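Side-chain contacts in putative sugar binding protein (PDB 3KEZ), which probably binds sugars at the bacterial outer membrane for nutrient uptake, as a SusD-family protein, and carries a calcium ion: residues A[73-78]-A[442-447]; A[293-298]-A[416-421]; A[379-384]-A[403-408]. One frame throughout, in Å; residues are numbered along the deposited sequence.

Contact 1. Residues A[73-78]-A[442-447]; sequences TKDNGP and IPKKEM. With EDO (1,2-ethanediol), chain H.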
loop_
_atom_site.group_PDB
_atom_site.type_symbol
_atom_site.label_atom_id
_atom_site.label_comp_id
_atom_site.label_asym_id
_atom_site.label_seq_id
_atom_site.Cartn_x
_atom_site.Cartn_y
_atom_site.Cartn_z
ATOM N N THR A 73 9.456 -17.565 -12.058
ATOM C CA THR A 73 10.849 -18.002 -12.093
ATOM C C THR A 73 11.706 -16.810 -12.454
ATOM O O THR A 73 11.194 -15.774 -12.887
ATOM C CB THR A 73 11.163 -19.044 -13.211
ATOM O OG1 THR A 73 11.178 -18.384 -14.481
ATOM C CG2 THR A 73 10.175 -20.210 -13.234
ATOM N N LYS A 74 13.024 -16.959 -12.334
ATOM C CA LYS A 74 13.900 -15.864 -12.794
ATOM C C LYS A 74 13.719 -15.576 -14.289
ATOM O O LYS A 74 14.018 -14.487 -14.772
ATOM C CB LYS A 74 15.369 -16.138 -12.450
ATOM C CG LYS A 74 16.166 -16.961 -13.439
ATOM C CD LYS A 74 15.906 -18.423 -13.340
ATOM C CE LYS A 74 16.941 -19.194 -14.133
ATOM N NZ LYS A 74 18.231 -19.093 -13.430
ATOM N N ASP A 75 13.263 -16.554 -15.044
ATOM C CA ASP A 75 13.168 -16.342 -16.465
ATOM C C ASP A 75 11.839 -15.702 -16.839
ATOM O O ASP A 75 11.748 -15.063 -17.875
ATOM C CB ASP A 75 13.428 -17.644 -17.222
ATOM C CG ASP A 75 14.899 -18.084 -17.132
ATOM O OD1 ASP A 75 15.806 -17.261 -17.373
ATOM O OD2 ASP A 75 15.156 -19.247 -16.795
ATOM N N ASN A 76 10.802 -15.823 -16.011
ATOM C CA ASN A 76 9.510 -15.259 -16.423
ATOM C C ASN A 76 8.894 -14.251 -15.481
ATOM O O ASN A 76 7.780 -13.780 -15.701
ATOM C CB ASN A 76 8.526 -16.369 -16.722
ATOM C CG ASN A 76 8.100 -17.094 -15.504
ATOM O OD1 ASN A 76 8.259 -16.610 -14.385
ATOM N ND2 ASN A 76 7.548 -18.280 -15.699
ATOM N N GLY A 77 9.617 -13.897 -14.437
ATOM C CA GLY A 77 9.094 -12.980 -13.454
ATOM C C GLY A 77 8.788 -11.626 -14.048
ATOM O O GLY A 77 9.449 -11.204 -15.009
ATOM N N PRO A 78 7.806 -10.909 -13.464
ATOM C CA PRO A 78 7.436 -9.606 -14.002
ATOM C C PRO A 78 8.536 -8.564 -13.849
ATOM O O PRO A 78 9.355 -8.650 -12.916
ATOM C CB PRO A 78 6.250 -9.193 -13.127
ATOM C CG PRO A 78 6.503 -9.827 -11.855
ATOM C CD PRO A 78 7.137 -11.168 -12.176
ATOM N N ILE A 442 14.600 -10.927 -9.138
ATOM C CA ILE A 442 15.079 -9.731 -9.857
ATOM C C ILE A 442 14.735 -9.947 -11.328
ATOM O O ILE A 442 14.919 -11.052 -11.834
ATOM C CB ILE A 442 16.582 -9.464 -9.640
ATOM C CG1 ILE A 442 16.917 -9.264 -8.159
ATOM C CG2 ILE A 442 17.014 -8.206 -10.399
ATOM C CD1 ILE A 442 16.162 -8.098 -7.448
ATOM N N PRO A 443 14.157 -8.924 -12.013
ATOM C CA PRO A 443 13.752 -9.217 -13.384
ATOM C C PRO A 443 14.925 -9.506 -14.305
ATOM O O PRO A 443 15.978 -8.867 -14.194
ATOM C CB PRO A 443 13.052 -7.942 -13.849
ATOM C CG PRO A 443 12.818 -7.123 -12.624
ATOM C CD PRO A 443 13.478 -7.733 -11.470
ATOM N N LYS A 444 14.722 -10.439 -15.221
ATOM C CA LYS A 444 15.776 -10.872 -16.159
ATOM C C LYS A 444 16.430 -9.711 -16.885
ATOM O O LYS A 444 17.653 -9.720 -17.111
ATOM C CB LYS A 444 15.224 -11.880 -17.186
ATOM C CG LYS A 444 16.303 -12.567 -18.051
ATOM C CD LYS A 444 15.741 -13.760 -18.825
ATOM C CE LYS A 444 16.866 -14.567 -19.487
ATOM N NZ LYS A 444 17.837 -13.659 -20.169
ATOM N N LYS A 445 15.624 -8.722 -17.256
ATOM C CA LYS A 445 16.150 -7.608 -18.044
ATOM C C LYS A 445 17.203 -6.868 -17.236
ATOM O O LYS A 445 18.238 -6.464 -17.780
ATOM C CB LYS A 445 15.034 -6.675 -18.525
ATOM C CG LYS A 445 14.605 -5.593 -17.561
ATOM C CD LYS A 445 13.228 -4.991 -17.913
ATOM C CE LYS A 445 13.231 -4.224 -19.219
ATOM N NZ LYS A 445 11.840 -3.864 -19.634
ATOM N N GLU A 446 16.981 -6.775 -15.925
ATOM C CA GLU A 446 17.944 -6.149 -15.028
ATOM C C GLU A 446 19.162 -7.018 -14.851
ATOM O O GLU A 446 20.283 -6.507 -14.928
ATOM C CB GLU A 446 17.324 -5.835 -13.660
ATOM C CG GLU A 446 18.292 -5.148 -12.697
ATOM C CD GLU A 446 18.637 -3.726 -13.097
ATOM O OE1 GLU A 446 17.855 -3.135 -13.876
ATOM O OE2 GLU A 446 19.679 -3.209 -12.623
HETATM N N MSE A 447 18.954 -8.326 -14.656
HETATM C CA MSE A 447 20.078 -9.271 -14.522
HETATM C C MSE A 447 20.941 -9.274 -15.775
HETATM O O MSE A 447 22.172 -9.349 -15.687
HETATM C CB MSE A 447 19.585 -10.701 -14.236
HETATM C CG MSE A 447 18.867 -10.866 -12.899
HETATM SE SE MSE A 447 19.948 -10.613 -11.328
HETATM C CE MSE A 447 21.392 -11.859 -11.754
HETATM C C1 EDO H . 18.584 0.079 -10.856
HETATM O O1 EDO H . 19.568 -0.377 -11.783
HETATM C C2 EDO H . 17.740 1.087 -11.609
HETATM O O2 EDO H . 16.993 0.408 -12.623
HETATM O O HOH W 1 15.749 -13.044 -13.707
HETATM O O HOH W 2 12.173 -11.620 -15.930
#
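K444, in the first turn of helix 444-449, reaches across to the loop 73-78, its side chain passing D75 at a slant, and the atoms can be followed outward one by one. Its CB points at the loop and meets a backbone oxygen, with K444 CB 3.8 Å from K74 O. CG stands anti to the backbone N (chi1 -170°), and the next two torsions keep the chain extended, which carries CD and CE past the carboxylate of D75. There K444 CE lies 3.6 Å from D75 OD1, a van der Waals approach of the methylene to the acid. At chi4 (-46°) the chain bends, leaving NZ 5.0 Å from D75 OD1, too far for a salt bridge. The ammonium instead pairs with D448, one turn further along the same helix, so any pull from D75 is probably long-range.

Water does the polar work between the backbones. One molecule donates to I442 O and lies doubtfully close, 2.5 Å, to K74 O, while a second accepts from K444 N at 2.9 Å and donates to G77 O. The second therefore occupies an N-H of the first helical turn, behind the N-cap residue P443. On the loop side, in the conformer given, T73 OG1 accepts from D75 N and N76 N, an ST turn and ST motif that would help shape the bend presenting K74 O and D75; T73 N is bonded to N76 OD1.

P443 closes the inner side: its CG is 3.8 Å from P78 O, and its ring also packs on W82 of helix 80-96 and F134 of helix 109-134, seating the start of helix 444-449 against both.

Contact 2. Residues A[293-298]-A[416-421]; sequences LLKKDP and DSDINK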
loop_
_atom_site.group_PDB
_atom_site.type_symbol
_atom_site.label_atom_id
_atom_site.label_comp_id
_atom_site.label_asym_id
_atom_site.label_seq_id
_atom_site.Cartn_x
_atom_site.Cartn_y
_atom_site.Cartn_z
ATOM N N LEU A 293 -14.161 -15.662 8.884
ATOM C CA LEU A 293 -13.675 -14.708 9.902
ATOM C C LEU A 293 -14.536 -13.447 9.938
ATOM O O LEU A 293 -14.921 -12.976 11.018
ATOM C CB LEU A 293 -12.190 -14.359 9.632
ATOM C CG LEU A 293 -11.502 -13.019 10.000
ATOM C CD1 LEU A 293 -10.069 -13.109 9.607
ATOM C CD2 LEU A 293 -12.051 -11.799 9.315
ATOM N N LEU A 294 -14.844 -12.897 8.754
ATOM C CA LEU A 294 -15.533 -11.615 8.679
ATOM C C LEU A 294 -16.970 -11.793 9.154
ATOM O O LEU A 294 -17.482 -10.972 9.912
ATOM C CB LEU A 294 -15.467 -10.988 7.272
ATOM C CG LEU A 294 -15.927 -9.526 7.114
ATOM C CD1 LEU A 294 -15.136 -8.568 8.001
ATOM C CD2 LEU A 294 -15.912 -9.036 5.628
ATOM N N LYS A 295 -17.610 -12.891 8.750
ATOM C CA LYS A 295 -18.999 -13.076 9.097
ATOM C C LYS A 295 -19.247 -13.622 10.507
ATOM O O LYS A 295 -20.413 -13.729 10.917
ATOM C CB LYS A 295 -19.713 -13.894 8.029
ATOM C CG LYS A 295 -19.470 -15.374 8.013
ATOM C CD LYS A 295 -20.125 -15.941 6.711
ATOM C CE LYS A 295 -20.999 -17.143 6.946
ATOM N NZ LYS A 295 -20.383 -18.430 6.490
ATOM N N LYS A 296 -18.189 -13.927 11.263
ATOM C CA LYS A 296 -18.337 -14.254 12.683
ATOM C C LYS A 296 -19.235 -13.221 13.385
ATOM O O LYS A 296 -20.075 -13.601 14.200
ATOM C CB LYS A 296 -16.991 -14.370 13.394
ATOM C CG LYS A 296 -17.073 -14.888 14.826
ATOM N N ASP A 297 -19.071 -11.933 13.055
ATOM C CA ASP A 297 -20.040 -10.897 13.438
ATOM C C ASP A 297 -20.881 -10.516 12.214
ATOM O O ASP A 297 -20.427 -9.747 11.400
ATOM C CB ASP A 297 -19.306 -9.672 14.019
ATOM C CG ASP A 297 -20.235 -8.534 14.398
ATOM O OD1 ASP A 297 -21.471 -8.700 14.324
ATOM O OD2 ASP A 297 -19.712 -7.467 14.780
ATOM N N PRO A 298 -22.122 -11.041 12.102
ATOM C CA PRO A 298 -22.988 -10.682 10.988
ATOM C C PRO A 298 -23.364 -9.184 10.917
ATOM O O PRO A 298 -23.875 -8.747 9.884
ATOM C CB PRO A 298 -24.268 -11.521 11.224
ATOM C CG PRO A 298 -23.977 -12.409 12.324
ATOM C CD PRO A 298 -22.847 -11.843 13.100
ATOM N N ASP A 416 -17.264 -22.983 1.938
ATOM C CA ASP A 416 -18.457 -22.269 2.360
ATOM C C ASP A 416 -19.496 -22.331 1.253
ATOM O O ASP A 416 -19.181 -22.029 0.103
ATOM C CB ASP A 416 -18.104 -20.812 2.668
ATOM C CG ASP A 416 -19.177 -20.112 3.503
ATOM O OD1 ASP A 416 -20.300 -19.901 3.005
ATOM O OD2 ASP A 416 -18.882 -19.772 4.666
ATOM N N SER A 417 -20.738 -22.665 1.604
ATOM C CA SER A 417 -21.778 -22.793 0.615
ATOM C C SER A 417 -22.285 -21.432 0.100
ATOM O O SER A 417 -22.949 -21.393 -0.924
ATOM C CB SER A 417 -22.921 -23.651 1.168
ATOM O OG SER A 417 -23.364 -23.137 2.408
ATOM N N ASP A 418 -21.954 -20.320 0.759
ATOM C CA ASP A 418 -22.343 -18.983 0.225
ATOM C C ASP A 418 -21.435 -18.565 -0.929
ATOM O O ASP A 418 -21.788 -17.672 -1.706
ATOM C CB ASP A 418 -22.261 -17.876 1.280
ATOM C CG ASP A 418 -23.362 -17.938 2.329
ATOM O OD1 ASP A 418 -24.443 -18.494 2.048
ATOM O OD2 ASP A 418 -23.112 -17.355 3.431
ATOM N N ILE A 419 -20.239 -19.160 -0.991
ATOM C CA ILE A 419 -19.274 -18.884 -2.050
ATOM C C ILE A 419 -18.677 -20.207 -2.500
ATOM O O ILE A 419 -17.494 -20.489 -2.287
ATOM C CB ILE A 419 -18.189 -17.885 -1.605
ATOM C CG1 ILE A 419 -17.518 -18.294 -0.269
ATOM C CG2 ILE A 419 -18.802 -16.503 -1.544
ATOM C CD1 ILE A 419 -16.481 -17.317 0.190
ATOM N N ASN A 420 -19.528 -21.011 -3.144
ATOM C CA ASN A 420 -19.266 -22.440 -3.297
ATOM C C ASN A 420 -18.289 -22.786 -4.392
ATOM O O ASN A 420 -17.955 -23.950 -4.540
ATOM C CB ASN A 420 -20.572 -23.262 -3.435
ATOM C CG ASN A 420 -21.316 -23.004 -4.733
ATOM O OD1 ASN A 420 -20.727 -22.610 -5.734
ATOM N ND2 ASN A 420 -22.617 -23.249 -4.724
ATOM N N LYS A 421 -17.823 -21.802 -5.161
ATOM C CA LYS A 421 -16.758 -22.049 -6.144
ATOM C C LYS A 421 -15.380 -21.570 -5.701
ATOM O O LYS A 421 -14.394 -21.742 -6.422
ATOM C CB LYS A 421 -17.120 -21.425 -7.496
ATOM C CG LYS A 421 -18.257 -22.150 -8.205
ATOM C CD LYS A 421 -18.686 -21.449 -9.487
ATOM C CE LYS A 421 -19.935 -22.113 -10.058
ATOM N NZ LYS A 421 -20.729 -21.171 -10.859
HETATM O O HOH W 3 -22.185 -20.398 4.557
#
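A single lysine, K295, spans a wide gap to D416 and D418: the nearest CA atoms of the two segments, those of K295 and D418, are 11.2 Å apart, and side chains alone make the contact. K295 starts with CG between its backbone N and carbonyl carbon, then turns at chi3 (-131°) and chi4 (-106°), both well away from staggered values, to deliver its ammonium to D416. The two side chains come from opposite directions and form a salt bridge, with K295 NZ 2.7 Å from D416 OD2, on the syn lone pair of that oxygen. A water lies doubtfully close to D416 OD1, at 2.5 Å, and only weakly accepts from K295 NZ.

The other oxygen of D416 shapes its own loop. D416 OD1 takes the N-H of D418 at 2.8 Å on its anti lone pair, a nearly straight bond (159°) that defines an Asx turn. An alanine in place of D416 would probably leave the K295 ammonium without its salt-bridge mate and the turn at D418 N without its side-chain acceptor.

D418 adds a second, looser negative charge: its OD2 lies 4.2 Å from K295 NZ, beyond salt-bridge range, and is bonded to the hydroxyl of Y291. Q292 likewise donates to D416 OD2, so helix 288-295 grips the 416-421 loop through three residues, while I419 packs against C288 and Y291 of that helix.

Contact 3. Residues A[379-384]-A[403-408]; sequences LTLENV and IRNGMT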
loop_
_atom_site.group_PDB
_atom_site.type_symbol
_atom_site.label_atom_id
_atom_site.label_comp_id
_atom_site.label_asym_id
_atom_site.label_seq_id
_atom_site.Cartn_x
_atom_site.Cartn_y
_atom_site.Cartn_z
ATOM N N LEU A 379 -5.005 -6.192 24.938
ATOM C CA LEU A 379 -4.865 -6.422 23.511
ATOM C C LEU A 379 -3.486 -6.988 23.159
ATOM O O LEU A 379 -2.470 -6.582 23.729
ATOM C CB LEU A 379 -5.160 -5.152 22.703
ATOM C CG LEU A 379 -6.614 -4.638 22.670
ATOM C CD1 LEU A 379 -6.597 -3.335 21.908
ATOM C CD2 LEU A 379 -7.538 -5.614 22.023
ATOM N N THR A 380 -3.495 -7.947 22.225
ATOM C CA THR A 380 -2.290 -8.592 21.682
ATOM C C THR A 380 -1.999 -8.087 20.240
ATOM O O THR A 380 -2.860 -7.508 19.565
ATOM C CB THR A 380 -2.486 -10.116 21.652
ATOM O OG1 THR A 380 -3.438 -10.413 20.631
ATOM C CG2 THR A 380 -2.999 -10.632 23.023
ATOM N N LEU A 381 -0.786 -8.300 19.752
ATOM C CA LEU A 381 -0.515 -8.014 18.363
ATOM C C LEU A 381 -1.500 -8.748 17.453
ATOM O O LEU A 381 -2.025 -8.186 16.497
ATOM C CB LEU A 381 0.927 -8.386 17.997
ATOM C CG LEU A 381 1.316 -8.239 16.536
ATOM C CD1 LEU A 381 1.177 -6.779 16.083
ATOM C CD2 LEU A 381 2.725 -8.795 16.295
ATOM N N GLU A 382 -1.754 -10.006 17.749
ATOM C CA GLU A 382 -2.649 -10.787 16.909
ATOM C C GLU A 382 -4.064 -10.185 16.855
ATOM O O GLU A 382 -4.699 -10.227 15.820
ATOM C CB GLU A 382 -2.725 -12.229 17.391
ATOM C CG GLU A 382 -3.722 -13.045 16.607
ATOM C CD GLU A 382 -3.509 -14.546 16.688
ATOM O OE1 GLU A 382 -2.697 -15.034 17.497
ATOM O OE2 GLU A 382 -4.174 -15.251 15.916
ATOM N N ASN A 383 -4.550 -9.686 17.993
ATOM C CA ASN A 383 -5.848 -8.994 18.074
ATOM C C ASN A 383 -5.866 -7.813 17.102
ATOM O O ASN A 383 -6.833 -7.612 16.369
ATOM C CB ASN A 383 -6.110 -8.396 19.471
ATOM C CG ASN A 383 -6.354 -9.424 20.575
ATOM O OD1 ASN A 383 -6.286 -9.051 21.746
ATOM N ND2 ASN A 383 -6.702 -10.658 20.247
ATOM N N VAL A 384 -4.785 -7.027 17.114
ATOM C CA VAL A 384 -4.691 -5.865 16.260
ATOM C C VAL A 384 -4.624 -6.236 14.774
ATOM O O VAL A 384 -5.363 -5.669 13.948
ATOM C CB VAL A 384 -3.553 -4.912 16.667
ATOM C CG1 VAL A 384 -3.426 -3.798 15.648
ATOM C CG2 VAL A 384 -3.812 -4.323 18.053
ATOM N N ILE A 403 4.054 -11.564 7.498
ATOM C CA ILE A 403 5.434 -11.967 7.265
ATOM C C ILE A 403 6.396 -11.064 8.069
ATOM O O ILE A 403 7.372 -11.551 8.635
ATOM C CB ILE A 403 5.788 -11.968 5.762
ATOM C CG1 ILE A 403 5.072 -13.105 5.010
ATOM C CG2 ILE A 403 7.320 -12.048 5.566
ATOM C CD1 ILE A 403 5.440 -14.579 5.464
ATOM N N ARG A 404 6.084 -9.770 8.155
ATOM C CA ARG A 404 6.979 -8.795 8.785
ATOM C C ARG A 404 7.122 -9.030 10.265
ATOM O O ARG A 404 8.089 -8.583 10.912
ATOM C CB ARG A 404 6.486 -7.366 8.523
ATOM C CG ARG A 404 5.250 -6.906 9.303
ATOM C CD ARG A 404 4.850 -5.513 8.806
ATOM N NE ARG A 404 3.495 -5.116 9.184
ATOM C CZ ARG A 404 3.116 -4.679 10.390
ATOM N NH1 ARG A 404 3.942 -4.689 11.424
ATOM N NH2 ARG A 404 1.843 -4.366 10.585
ATOM N N ASN A 405 6.100 -9.675 10.825
ATOM C CA ASN A 405 6.059 -9.981 12.234
ATOM C C ASN A 405 6.586 -11.366 12.579
ATOM O O ASN A 405 6.405 -11.841 13.716
ATOM C CB ASN A 405 4.624 -9.765 12.746
ATOM C CG ASN A 405 4.283 -8.317 12.857
ATOM O OD1 ASN A 405 4.956 -7.578 13.576
ATOM N ND2 ASN A 405 3.246 -7.887 12.159
ATOM N N GLY A 406 7.257 -12.013 11.638
ATOM C CA GLY A 406 7.742 -13.376 11.850
ATOM C C GLY A 406 6.648 -14.405 12.068
ATOM O O GLY A 406 6.854 -15.457 12.703
HETATM N N MSE A 407 5.480 -14.118 11.510
HETATM C CA MSE A 407 4.394 -15.030 11.574
HETATM C C MSE A 407 4.332 -15.847 10.289
HETATM O O MSE A 407 4.934 -15.483 9.276
HETATM C CB MSE A 407 3.098 -14.279 11.844
HETATM C CG MSE A 407 3.071 -13.617 13.200
HETATM SE SE MSE A 407 1.573 -12.425 13.313
HETATM C CE MSE A 407 1.694 -11.897 15.110
ATOM N N THR A 408 3.645 -16.985 10.351
ATOM C CA THR A 408 3.499 -17.879 9.203
ATOM C C THR A 408 2.161 -17.578 8.513
ATOM O O THR A 408 1.115 -17.616 9.153
ATOM C CB THR A 408 3.538 -19.350 9.645
ATOM O OG1 THR A 408 4.722 -19.573 10.441
ATOM C CG2 THR A 408 3.517 -20.337 8.446
#
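L381 holds its CG anti to the backbone N (chi1 175°) with chi2 at 61°, which sends CD2 out from the first turn of helix 381-392 toward the loop 403-408. From that loop, M407, a selenomethionine, replies with CG anti to its carbonyl carbon (chi1 -65°) and an extended chain beyond it, so that the terminal methyl, CE, is what arrives at the leucine. The two side chains approach at a slant, and M407 CE comes to 3.5 Å from L381 CD2, closer than carbons usually pack; L381 CG is the next atom, at 3.9 Å from M407 CE. The selenium stands behind the methyl and makes no close approach to the leucine.

N405 meets L381 CD2 too, its side chain coming head-on to the leucine's. Its OD1 lies 3.7 Å from L381 CD2 and its CG 3.8 Å from that atom, so the amide offers only a van der Waals surface to the leucine. The hydrogen-bonding end is engaged nearer home: N405 ND2 donates to the backbone carbonyl of D401, which ties the amide back to helix 398-403, and it also sits 3.4 Å above the guanidinium plane of R404, offset toward the rim.

Both segments are helix ends. Helix 398-403 finishes in a Schellman motif whose C-prime residue is G406, at positive phi, with G406 N bonded to I403 O and M407 N to a carbonyl of the preceding helical turn; N405 before and M407 after this reversal both point toward L381. Helix 381-392 begins with a capping box: N383 N donates to T380 OG1 and T380 N to N383 OD1, both at 3.0 Å. L381 also packs on E346 and Q350 of helix 337-350, while R404 forms salt bridges with E346 and D401, and N405 and M407 both touch L385 one turn further along helix 381-392.

Overall arrangement
From the N terminus, the chain first reaches 73-78, the loop ahead of helix 80-96, whose partner 442-447 comes only near the C terminus; contact 1 thus closes a loop holding most of the chain. Inside it, contact 2 joins helix 288-295 to the loop between strands 409-410 and 430-431. Contact 3, between the start of helix 381-392 and the turn after helix 398-403, is nested again within contact 2, and none cross. Contacts 2 and 3, about 9 Å apart at nearest atoms, both belong to the C-terminal SusD-family part of the chain, whereas contact 1 ties the N-terminal part to it, its centre 38 Å from that of contact 2.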